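Local coordinates for putative Nitroreductase (Anabaena variabilis ATCC 29413, PDB 3EO7), which binds flavin mononucleotide and is probably an FMN-dependent oxidoreductase of the nitroreductase family, at residues S439-A444 and D498-Y503; Q7-H12 and Y448-Y453. One frame throughout, in Å; residues are numbered along the deposited sequence. Where two conformers were deposited one is given.

Interaction 1 (S439-A444 and D498-Y503); sequences SDLKSA and DEAVIY. With FMN (flavin mononucleotide), chain B.
Ser439 and Ala500 form an antiparallel hydrogen-bonded pair, with Ser439 N to Ala500 O at 2.9 Å, in the carbonyl plane, and Ala500 N to Ser439 O at 2.8 Å, the donor 48° above that carbonyl's plane. Past this pair two waters join the segments: one links Asp440 N to Glu499 OE1, the other Leu441 N to Asp498 O. Asp498 O also receives a CA-H...O contact from Asp440 CA, at 3.2 Å. Here strand 433-439 of the nitroreductase-family sheet passes into helix 441-448, with Asp440 as N-cap: its CG, anti to the backbone N, brings OD1 to Ser443 N, which meets it at 3.1 Å from above the carboxylate plane. The Asp440 and Asp498 carboxylates run side by side, OD2 to OD2 4.3 Å. Glu499 bends at chi2 (-71°); its OE2 is hydrogen-bonded to Tyr303 OH and forms a salt bridge with Lys302. On the face of the sheet that carries Ser439 and Ala500, Leu441 lays CG against Ala500 CB at 4.0 Å and CD2 near Ile502 CD1. A classic beta bulge sets Ile502 and Tyr503 together opposite His437, and from it the Tyr503 ring reaches the flavin, CE1 3.7 Å from FMN C7M.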
ATOM      1  N   SER A 439     -14.498  -3.028   3.417  1.00 17.85           N
ATOM      2  CA  SER A 439     -14.385  -4.024   4.463  1.00 17.74           C
ATOM      3  C   SER A 439     -15.459  -3.882   5.522  1.00 17.50           C
ATOM      4  O   SER A 439     -15.823  -2.777   5.905  1.00 17.57           O
ATOM      5  CB  SER A 439     -13.009  -3.915   5.162  1.00 20.08           C
ATOM      6  OG  SER A 439     -12.785  -4.983   6.067  1.00 21.59           O
ATOM      7  N   ASP A 440     -15.987  -5.004   5.973  1.00 16.53           N
ATOM      8  CA  ASP A 440     -16.842  -5.024   7.127  1.00 16.82           C
ATOM      9  C   ASP A 440     -15.925  -4.880   8.332  1.00 17.21           C
ATOM     10  O   ASP A 440     -15.263  -5.823   8.751  1.00 17.14           O
ATOM     11  CB  ASP A 440     -17.667  -6.320   7.165  1.00 18.16           C
ATOM     12  CG  ASP A 440     -18.476  -6.483   8.438  1.00 21.58           C
ATOM     13  OD1 ASP A 440     -18.264  -5.783   9.473  1.00 19.70           O
ATOM     14  OD2 ASP A 440     -19.366  -7.364   8.387  1.00 24.63           O
ATOM     15  N   LEU A 441     -15.838  -3.663   8.854  1.00 17.59           N
ATOM     16  CA  LEU A 441     -14.897  -3.385   9.950  1.00 17.67           C
ATOM     17  C   LEU A 441     -15.155  -4.178  11.219  1.00 18.70           C
ATOM     18  O   LEU A 441     -14.202  -4.634  11.850  1.00 17.34           O
ATOM     19  CB  LEU A 441     -14.907  -1.893  10.288  1.00 18.02           C
ATOM     20  CG  LEU A 441     -14.421  -0.905   9.274  1.00 25.59           C
ATOM     21  CD1 LEU A 441     -14.495   0.519   9.920  1.00 23.99           C
ATOM     22  CD2 LEU A 441     -13.001  -1.244   8.769  1.00 29.18           C
ATOM     23  N   LYS A 442     -16.422  -4.355  11.598  1.00 19.30           N
ATOM     24  CA  LYS A 442     -16.743  -5.118  12.811  1.00 21.00           C
ATOM     25  C   LYS A 442     -16.192  -6.536  12.700  1.00 18.38           C
ATOM     26  O   LYS A 442     -15.560  -7.052  13.645  1.00 19.52           O
ATOM     27  CB  LYS A 442     -18.245  -5.140  13.042  1.00 21.94           C
ATOM     28  CG  LYS A 442     -18.664  -5.795  14.326  1.00 27.05           C
ATOM     29  CD  LYS A 442     -20.206  -5.943  14.362  1.00 29.36           C
ATOM     30  N   SER A 443     -16.418  -7.162  11.556  0.50 17.20           N
ATOM     31  CA  SER A 443     -15.942  -8.504  11.323  0.50 17.01           C
ATOM     32  C   SER A 443     -14.415  -8.559  11.319  0.50 16.48           C
ATOM     33  O   SER A 443     -13.817  -9.450  11.926  0.50 16.47           O
ATOM     34  CB  SER A 443     -16.483  -9.047  10.001  0.50 18.93           C
ATOM     35  OG  SER A 443     -15.987 -10.354   9.832  0.50 16.02           O
ATOM     36  N   ALA A 444     -13.782  -7.588  10.656  1.00 17.09           N
ATOM     37  CA  ALA A 444     -12.324  -7.518  10.602  1.00 16.76           C
ATOM     38  C   ALA A 444     -11.724  -7.390  12.012  1.00 16.93           C
ATOM     39  O   ALA A 444     -10.711  -8.016  12.342  1.00 15.34           O
ATOM     40  CB  ALA A 444     -11.900  -6.296   9.718  1.00 15.07           C
ATOM     41  N   ASP A 498     -22.917  -3.016   5.509  1.00 21.20           N
ATOM     42  CA  ASP A 498     -21.864  -3.456   6.424  1.00 21.76           C
ATOM     43  C   ASP A 498     -20.461  -3.229   5.879  1.00 19.54           C
ATOM     44  O   ASP A 498     -19.504  -3.384   6.618  1.00 22.13           O
ATOM     45  CB  ASP A 498     -22.004  -4.931   6.768  1.00 22.37           C
ATOM     46  CG  ASP A 498     -23.147  -5.183   7.733  1.00 30.03           C
ATOM     47  OD1 ASP A 498     -23.656  -4.220   8.359  1.00 38.34           O
ATOM     48  OD2 ASP A 498     -23.532  -6.344   7.815  1.00 39.59           O
ATOM     49  N   GLU A 499     -20.357  -2.908   4.591  1.00 18.37           N
ATOM     50  CA  GLU A 499     -19.073  -2.665   3.958  1.00 17.31           C
ATOM     51  C   GLU A 499     -18.688  -1.197   4.036  1.00 20.75           C
ATOM     52  O   GLU A 499     -19.338  -0.352   3.427  1.00 23.56           O
ATOM     53  CB  GLU A 499     -19.091  -3.113   2.512  1.00 17.17           C
ATOM     54  CG  GLU A 499     -19.385  -4.577   2.286  1.00 17.66           C
ATOM     55  CD  GLU A 499     -18.281  -5.515   2.703  1.00 17.62           C
ATOM     56  OE1 GLU A 499     -17.065  -5.137   2.656  1.00 18.73           O
ATOM     57  OE2 GLU A 499     -18.617  -6.673   3.040  1.00 18.72           O
ATOM     58  N   ALA A 500     -17.630  -0.908   4.794  1.00 18.01           N
ATOM     59  CA  ALA A 500     -17.080   0.442   4.871  1.00 17.01           C
ATOM     60  C   ALA A 500     -16.102   0.604   3.711  1.00 16.35           C
ATOM     61  O   ALA A 500     -15.226  -0.222   3.526  1.00 15.90           O
ATOM     62  CB  ALA A 500     -16.349   0.655   6.170  1.00 16.04           C
ATOM     63  N   VAL A 501     -16.245   1.667   2.934  1.00 16.67           N
ATOM     64  CA  VAL A 501     -15.309   1.959   1.857  1.00 16.34           C
ATOM     65  C   VAL A 501     -13.981   2.405   2.475  1.00 15.94           C
ATOM     66  O   VAL A 501     -13.962   3.311   3.335  1.00 17.76           O
ATOM     67  CB  VAL A 501     -15.842   3.045   0.897  1.00 16.43           C
ATOM     68  CG1 VAL A 501     -14.768   3.460  -0.090  1.00 16.15           C
ATOM     69  CG2 VAL A 501     -17.120   2.559   0.171  1.00 17.21           C
ATOM     70  N   ILE A 502     -12.907   1.736   2.058  1.00 14.36           N
ATOM     71  CA  ILE A 502     -11.531   1.982   2.516  1.00 17.98           C
ATOM     72  C   ILE A 502     -10.725   2.796   1.503  1.00 17.16           C
ATOM     73  O   ILE A 502      -9.932   3.639   1.870  1.00 17.08           O
ATOM     74  CB  ILE A 502     -10.802   0.597   2.722  1.00 20.10           C
ATOM     75  CG1 ILE A 502     -11.556  -0.252   3.746  1.00 29.09           C
ATOM     76  CG2 ILE A 502      -9.347   0.764   3.122  1.00 27.58           C
ATOM     77  CD1 ILE A 502     -11.760   0.481   5.026  1.00 22.10           C
ATOM     78  N   TYR A 503     -10.912   2.525   0.211  1.00 16.69           N
ATOM     79  CA  TYR A 503     -10.099   3.183  -0.800  1.00 15.47           C
ATOM     80  C   TYR A 503     -10.822   3.170  -2.126  1.00 16.08           C
ATOM     81  O   TYR A 503     -11.674   2.313  -2.354  1.00 16.47           O
ATOM     82  CB  TYR A 503      -8.749   2.455  -0.892  1.00 14.78           C
ATOM     83  CG  TYR A 503      -7.639   3.098  -1.691  1.00 15.39           C
ATOM     84  CD1 TYR A 503      -7.449   4.480  -1.697  1.00 14.66           C
ATOM     85  CD2 TYR A 503      -6.732   2.307  -2.387  1.00 17.12           C
ATOM     86  CE1 TYR A 503      -6.434   5.070  -2.417  1.00 14.97           C
ATOM     87  CE2 TYR A 503      -5.675   2.877  -3.103  1.00 14.62           C
ATOM     88  CZ  TYR A 503      -5.517   4.254  -3.094  1.00 12.34           C
ATOM     89  OH  TYR A 503      -4.523   4.856  -3.755  1.00 15.72           O
TER
HETATM   90  N1  FMN B 700      -4.642  12.281  -6.468  1.00 13.36           N
HETATM   91  C2  FMN B 700      -5.737  13.105  -6.663  1.00 19.23           C
HETATM   92  O2  FMN B 700      -5.776  13.891  -7.603  1.00 17.54           O
HETATM   93  N3  FMN B 700      -6.818  13.126  -5.822  1.00 16.12           N
HETATM   94  C4  FMN B 700      -6.873  12.355  -4.699  1.00 17.03           C
HETATM   95  O4  FMN B 700      -7.951  12.279  -4.081  1.00 16.24           O
HETATM   96  C4A FMN B 700      -5.794  11.505  -4.464  1.00 14.89           C
HETATM   97  N5  FMN B 700      -5.762  10.736  -3.317  1.00 12.76           N
HETATM   98  C5A FMN B 700      -4.715   9.812  -3.128  1.00 13.33           C
HETATM   99  C6  FMN B 700      -4.704   8.937  -2.047  1.00 12.98           C
HETATM  100  C7  FMN B 700      -3.658   8.038  -1.845  1.00 13.46           C
HETATM  101  C7M FMN B 700      -3.736   7.004  -0.712  1.00 13.11           C
HETATM  102  C8  FMN B 700      -2.596   8.001  -2.740  1.00 14.61           C
HETATM  103  C8M FMN B 700      -1.533   6.924  -2.686  1.00 10.86           C
HETATM  104  C9  FMN B 700      -2.583   8.871  -3.847  1.00 13.14           C
HETATM  105  C9A FMN B 700      -3.644   9.773  -4.039  1.00 13.07           C
HETATM  106  N10 FMN B 700      -3.634  10.641  -5.124  1.00 14.49           N
HETATM  107  C10 FMN B 700      -4.692  11.480  -5.346  1.00 14.61           C
HETATM  108  C1' FMN B 700      -2.402  10.816  -5.988  1.00 12.78           C
HETATM  109  C2' FMN B 700      -1.315  11.639  -5.329  1.00 14.98           C
HETATM  110  O2' FMN B 700      -1.636  13.044  -5.436  1.00 16.43           O
HETATM  111  C3' FMN B 700       0.026  11.318  -5.986  1.00 13.02           C
HETATM  112  O3' FMN B 700       0.404   9.969  -5.692  1.00 13.97           O
HETATM  113  C4' FMN B 700       1.155  12.298  -5.617  1.00 13.75           C
HETATM  114  O4' FMN B 700       0.837  13.647  -6.062  1.00 15.56           O
HETATM  115  C5' FMN B 700       2.466  11.840  -6.229  1.00 11.88           C
HETATM  116  O5' FMN B 700       2.392  11.742  -7.625  1.00 14.48           O
HETATM  117  P   FMN B 700       2.681  10.388  -8.391  1.00 14.60           P
HETATM  118  O1P FMN B 700       1.620   9.378  -7.968  1.00 14.99           O
HETATM  119  O2P FMN B 700       2.572  10.752  -9.867  1.00 14.81           O
HETATM  120  O3P FMN B 700       4.059   9.897  -8.055  1.00 13.91           O
HETATM  121  O   HOH W   1     -15.758  -7.252   4.166  1.00 18.80           O
HETATM  122  O   HOH W   2     -18.043  -1.731   8.408  1.00 17.68           O

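Interaction 2 (Q7-H12 and Y448-Y453); sequences QSIAQH and YGDRVY
Asp450 OD1 is held by two hydrogen bonds from the start of helix 9-16. Ser8 OG donates the shorter, 2.6 Å to Asp450 OD1, along the syn lone pair. The second comes from the backbone, Ala10 N to Asp450 OD1 at 2.9 Å; it is nearly straight at 162°, but the donor stands well above the carboxylate plane. The remaining oxygen, OD2, accepts from the backbone N of Glu259, so both ends of this buried group are bonded and its rotation is fixed. These donors, together with the positive end of the helix dipole, would be expected to stabilise the ionised form.

Ser8 OG takes the crowded position between its backbone N and carbonyl carbon (chi1 68°), which turns it to the aspartate, while Ser8 N is occupied by Gln11 OE1 at 3.0 Å, in plane and on a lone pair. Asp450 reaches across with CG anti to its carbonyl carbon. Ile9 crosses it at about a right angle and sets CG2 3.4 Å from Asp450 CG, an apolar branch against the carboxylate. Ala10 points its methyl at the other segment, CB 3.2 Å from Asp450 OD1 and 4.2 Å from Tyr453 CB. The Tyr453 ring, its CG anti to the backbone N, extends alongside the helix past Ala10 O, and its hydroxyl is hydrogen-bonded to His14.

Gly449, with positive phi, opens a type I turn to Val452 between helices 441-448 and 452-473. Ser8 holds the N-cap position of helix 9-16 without making a capping bond; the arrangement is that of a helix N-terminus whose first turn is met by a carboxylate from this turn, more than 430 residues on in the chain, tying the N-terminal helix to the second nitroreductase-family region.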
ATOM      1  N   GLN A   7     -18.862   0.234  20.111  1.00 28.58           N
ATOM      2  CA  GLN A   7     -17.843   0.356  19.079  1.00 27.96           C
ATOM      3  C   GLN A   7     -16.451   0.225  19.718  1.00 22.76           C
ATOM      4  O   GLN A   7     -16.257   0.607  20.873  1.00 24.40           O
ATOM      5  CB  GLN A   7     -17.921   1.721  18.389  1.00 27.07           C
ATOM      6  CG  GLN A   7     -19.095   1.923  17.449  1.00 38.05           C
ATOM      7  CD  GLN A   7     -18.848   3.052  16.439  1.00 37.99           C
ATOM      8  OE1 GLN A   7     -18.116   4.013  16.711  1.00 45.06           O
ATOM      9  NE2 GLN A   7     -19.450   2.921  15.255  1.00 48.77           N
ATOM     10  N   SER A   8     -15.496  -0.301  18.965  1.00 20.18           N
ATOM     11  CA  SER A   8     -14.124  -0.329  19.435  1.00 18.57           C
ATOM     12  C   SER A   8     -13.441   0.911  18.836  1.00 16.94           C
ATOM     13  O   SER A   8     -14.005   1.600  17.966  1.00 16.93           O
ATOM     14  CB  SER A   8     -13.410  -1.623  19.038  1.00 19.48           C
ATOM     15  OG  SER A   8     -13.242  -1.664  17.646  1.00 19.47           O
ATOM     16  N   ILE A   9     -12.205   1.153  19.264  1.00 16.10           N
ATOM     17  CA  ILE A   9     -11.493   2.367  18.877  1.00 16.82           C
ATOM     18  C   ILE A   9     -11.283   2.480  17.365  1.00 15.03           C
ATOM     19  O   ILE A   9     -11.355   3.575  16.839  1.00 15.24           O
ATOM     20  CB  ILE A   9     -10.167   2.557  19.707  1.00 17.17           C
ATOM     21  CG1 ILE A   9      -9.529   3.947  19.438  1.00 21.82           C
ATOM     22  CG2 ILE A   9      -9.209   1.407  19.433  1.00 15.05           C
ATOM     23  CD1 ILE A   9     -10.381   5.165  19.828  1.00 20.55           C
ATOM     24  N   ALA A  10     -11.070   1.374  16.648  1.00 16.25           N
ATOM     25  CA  ALA A  10     -10.923   1.456  15.178  1.00 15.91           C
ATOM     26  C   ALA A  10     -12.219   1.944  14.491  1.00 18.13           C
ATOM     27  O   ALA A  10     -12.170   2.724  13.532  1.00 17.42           O
ATOM     28  CB  ALA A  10     -10.477   0.128  14.611  1.00 14.68           C
ATOM     29  N   GLN A  11     -13.372   1.475  14.977  1.00 18.18           N
ATOM     30  CA  GLN A  11     -14.666   1.954  14.462  1.00 15.61           C
ATOM     31  C   GLN A  11     -14.869   3.440  14.754  1.00 15.21           C
ATOM     32  O   GLN A  11     -15.299   4.205  13.877  1.00 16.48           O
ATOM     33  CB  GLN A  11     -15.813   1.132  15.031  1.00 17.18           C
ATOM     34  CG  GLN A  11     -15.800  -0.312  14.567  1.00 18.63           C
ATOM     35  CD  GLN A  11     -16.818  -1.124  15.299  1.00 23.40           C
ATOM     36  OE1 GLN A  11     -16.687  -1.403  16.498  1.00 25.07           O
ATOM     37  NE2 GLN A  11     -17.856  -1.513  14.585  1.00 26.74           N
ATOM     38  N   HIS A  12     -14.488   3.873  15.953  1.00 14.61           N
ATOM     39  CA  HIS A  12     -14.609   5.278  16.356  1.00 17.58           C
ATOM     40  C   HIS A  12     -13.696   6.149  15.484  1.00 14.63           C
ATOM     41  O   HIS A  12     -14.120   7.197  14.975  1.00 16.65           O
ATOM     42  CB  HIS A  12     -14.253   5.404  17.844  1.00 17.01           C
ATOM     43  CG  HIS A  12     -14.347   6.794  18.395  1.00 21.62           C
ATOM     44  ND1 HIS A  12     -15.555   7.451  18.538  1.00 20.42           N
ATOM     45  CD2 HIS A  12     -13.400   7.620  18.910  1.00 23.31           C
ATOM     46  CE1 HIS A  12     -15.338   8.640  19.074  1.00 28.20           C
ATOM     47  NE2 HIS A  12     -14.048   8.757  19.329  1.00 22.02           N
ATOM     48  N   TYR A 448      -8.795  -9.558  14.057  1.00 16.93           N
ATOM     49  CA  TYR A 448      -7.442  -9.057  14.307  1.00 16.46           C
ATOM     50  C   TYR A 448      -7.357  -7.883  15.284  1.00 15.76           C
ATOM     51  O   TYR A 448      -6.302  -7.268  15.440  1.00 16.93           O
ATOM     52  CB  TYR A 448      -6.791  -8.635  13.017  1.00 19.86           C
ATOM     53  CG  TYR A 448      -6.419  -9.790  12.121  1.00 18.29           C
ATOM     54  CD1 TYR A 448      -5.267 -10.529  12.340  1.00 22.11           C
ATOM     55  CD2 TYR A 448      -7.248 -10.133  11.062  1.00 26.02           C
ATOM     56  CE1 TYR A 448      -4.925 -11.602  11.490  1.00 23.38           C
ATOM     57  CE2 TYR A 448      -6.920 -11.190  10.209  1.00 25.64           C
ATOM     58  CZ  TYR A 448      -5.767 -11.905  10.422  1.00 27.21           C
ATOM     59  OH  TYR A 448      -5.491 -12.940   9.551  1.00 29.03           O
ATOM     60  N   GLY A 449      -8.467  -7.578  15.937  1.00 16.17           N
ATOM     61  CA  GLY A 449      -8.508  -6.457  16.845  1.00 15.92           C
ATOM     62  C   GLY A 449      -8.434  -5.128  16.107  1.00 15.21           C
ATOM     63  O   GLY A 449      -8.525  -5.062  14.865  1.00 15.81           O
ATOM     64  N   ASP A 450      -8.268  -4.045  16.859  1.00 15.24           N
ATOM     65  CA  ASP A 450      -8.255  -2.719  16.256  1.00 14.67           C
ATOM     66  C   ASP A 450      -7.118  -2.494  15.282  1.00 14.67           C
ATOM     67  O   ASP A 450      -7.246  -1.696  14.378  1.00 15.15           O
ATOM     68  CB  ASP A 450      -8.284  -1.636  17.323  1.00 15.38           C
ATOM     69  CG  ASP A 450      -9.578  -1.659  18.094  1.00 18.93           C
ATOM     70  OD1 ASP A 450     -10.619  -1.348  17.471  1.00 18.57           O
ATOM     71  OD2 ASP A 450      -9.524  -1.984  19.302  1.00 22.45           O
ATOM     72  N   ARG A 451      -6.011  -3.199  15.494  1.00 13.97           N
ATOM     73  CA  ARG A 451      -4.851  -3.132  14.578  1.00 15.44           C
ATOM     74  C   ARG A 451      -5.206  -3.547  13.155  1.00 16.02           C
ATOM     75  O   ARG A 451      -4.491  -3.221  12.221  1.00 14.72           O
ATOM     76  CB  ARG A 451      -3.724  -3.992  15.137  1.00 14.36           C
ATOM     77  CG  ARG A 451      -2.395  -3.984  14.351  1.00 15.27           C
ATOM     78  CD  ARG A 451      -1.505  -5.065  14.938  1.00 15.81           C
ATOM     79  NE  ARG A 451      -0.096  -5.112  14.470  1.00 13.96           N
ATOM     80  CZ  ARG A 451       0.909  -4.465  15.086  1.00 17.30           C
ATOM     81  NH1 ARG A 451       0.670  -3.669  16.130  1.00 17.25           N
ATOM     82  NH2 ARG A 451       2.147  -4.619  14.665  1.00 16.49           N
ATOM     83  N   VAL A 452      -6.319  -4.262  12.968  1.00 16.46           N
ATOM     84  CA  VAL A 452      -6.738  -4.662  11.624  1.00 15.82           C
ATOM     85  C   VAL A 452      -6.899  -3.435  10.722  1.00 15.96           C
ATOM     86  O   VAL A 452      -6.720  -3.531   9.506  1.00 16.03           O
ATOM     87  CB  VAL A 452      -8.066  -5.479  11.610  1.00 13.96           C
ATOM     88  CG1 VAL A 452      -9.309  -4.561  11.816  1.00 14.38           C
ATOM     89  CG2 VAL A 452      -8.159  -6.324  10.273  1.00 15.44           C
ATOM     90  N   TYR A 453      -7.178  -2.272  11.315  1.00 14.92           N
ATOM     91  CA  TYR A 453      -7.335  -1.053  10.544  1.00 14.64           C
ATOM     92  C   TYR A 453      -6.096  -0.783   9.703  1.00 13.47           C
ATOM     93  O   TYR A 453      -6.208  -0.364   8.530  1.00 16.03           O
ATOM     94  CB  TYR A 453      -7.634   0.131  11.474  1.00 16.49           C
ATOM     95  CG  TYR A 453      -8.312   1.288  10.768  1.00 11.59           C
ATOM     96  CD1 TYR A 453      -9.680   1.319  10.612  1.00 16.52           C
ATOM     97  CD2 TYR A 453      -7.573   2.344  10.277  1.00 15.33           C
ATOM     98  CE1 TYR A 453     -10.330   2.387   9.983  1.00 18.00           C
ATOM     99  CE2 TYR A 453      -8.192   3.425   9.687  1.00 15.62           C
ATOM    100  CZ  TYR A 453      -9.583   3.419   9.517  1.00 17.86           C
ATOM    101  OH  TYR A 453     -10.178   4.486   8.924  1.00 16.00           O
TER

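In the fold
Helix 441-448 joins the two contacts: interaction 1 lies at its start, where strand 433-439 ends, and interaction 2 at the turn that leads on to helix 452-473. Their centres are 11 Å apart, and they touch directly, Ala444 O approaching Val452 CG2 at 3.7 Å and Lys442 CB lying 4.0 Å from Gln11 NE2. The N-terminal helix 9-16 reaches both, since its His14 packs on Leu441 and Ala500 and also bonds the Tyr453 hydroxyl. Their relation to the flavin differs. Interaction 1 includes Tyr503 of the FMN pocket, whereas in interaction 2 the nearest atoms of the Tyr453 side chain and FMN are about 12 Å apart.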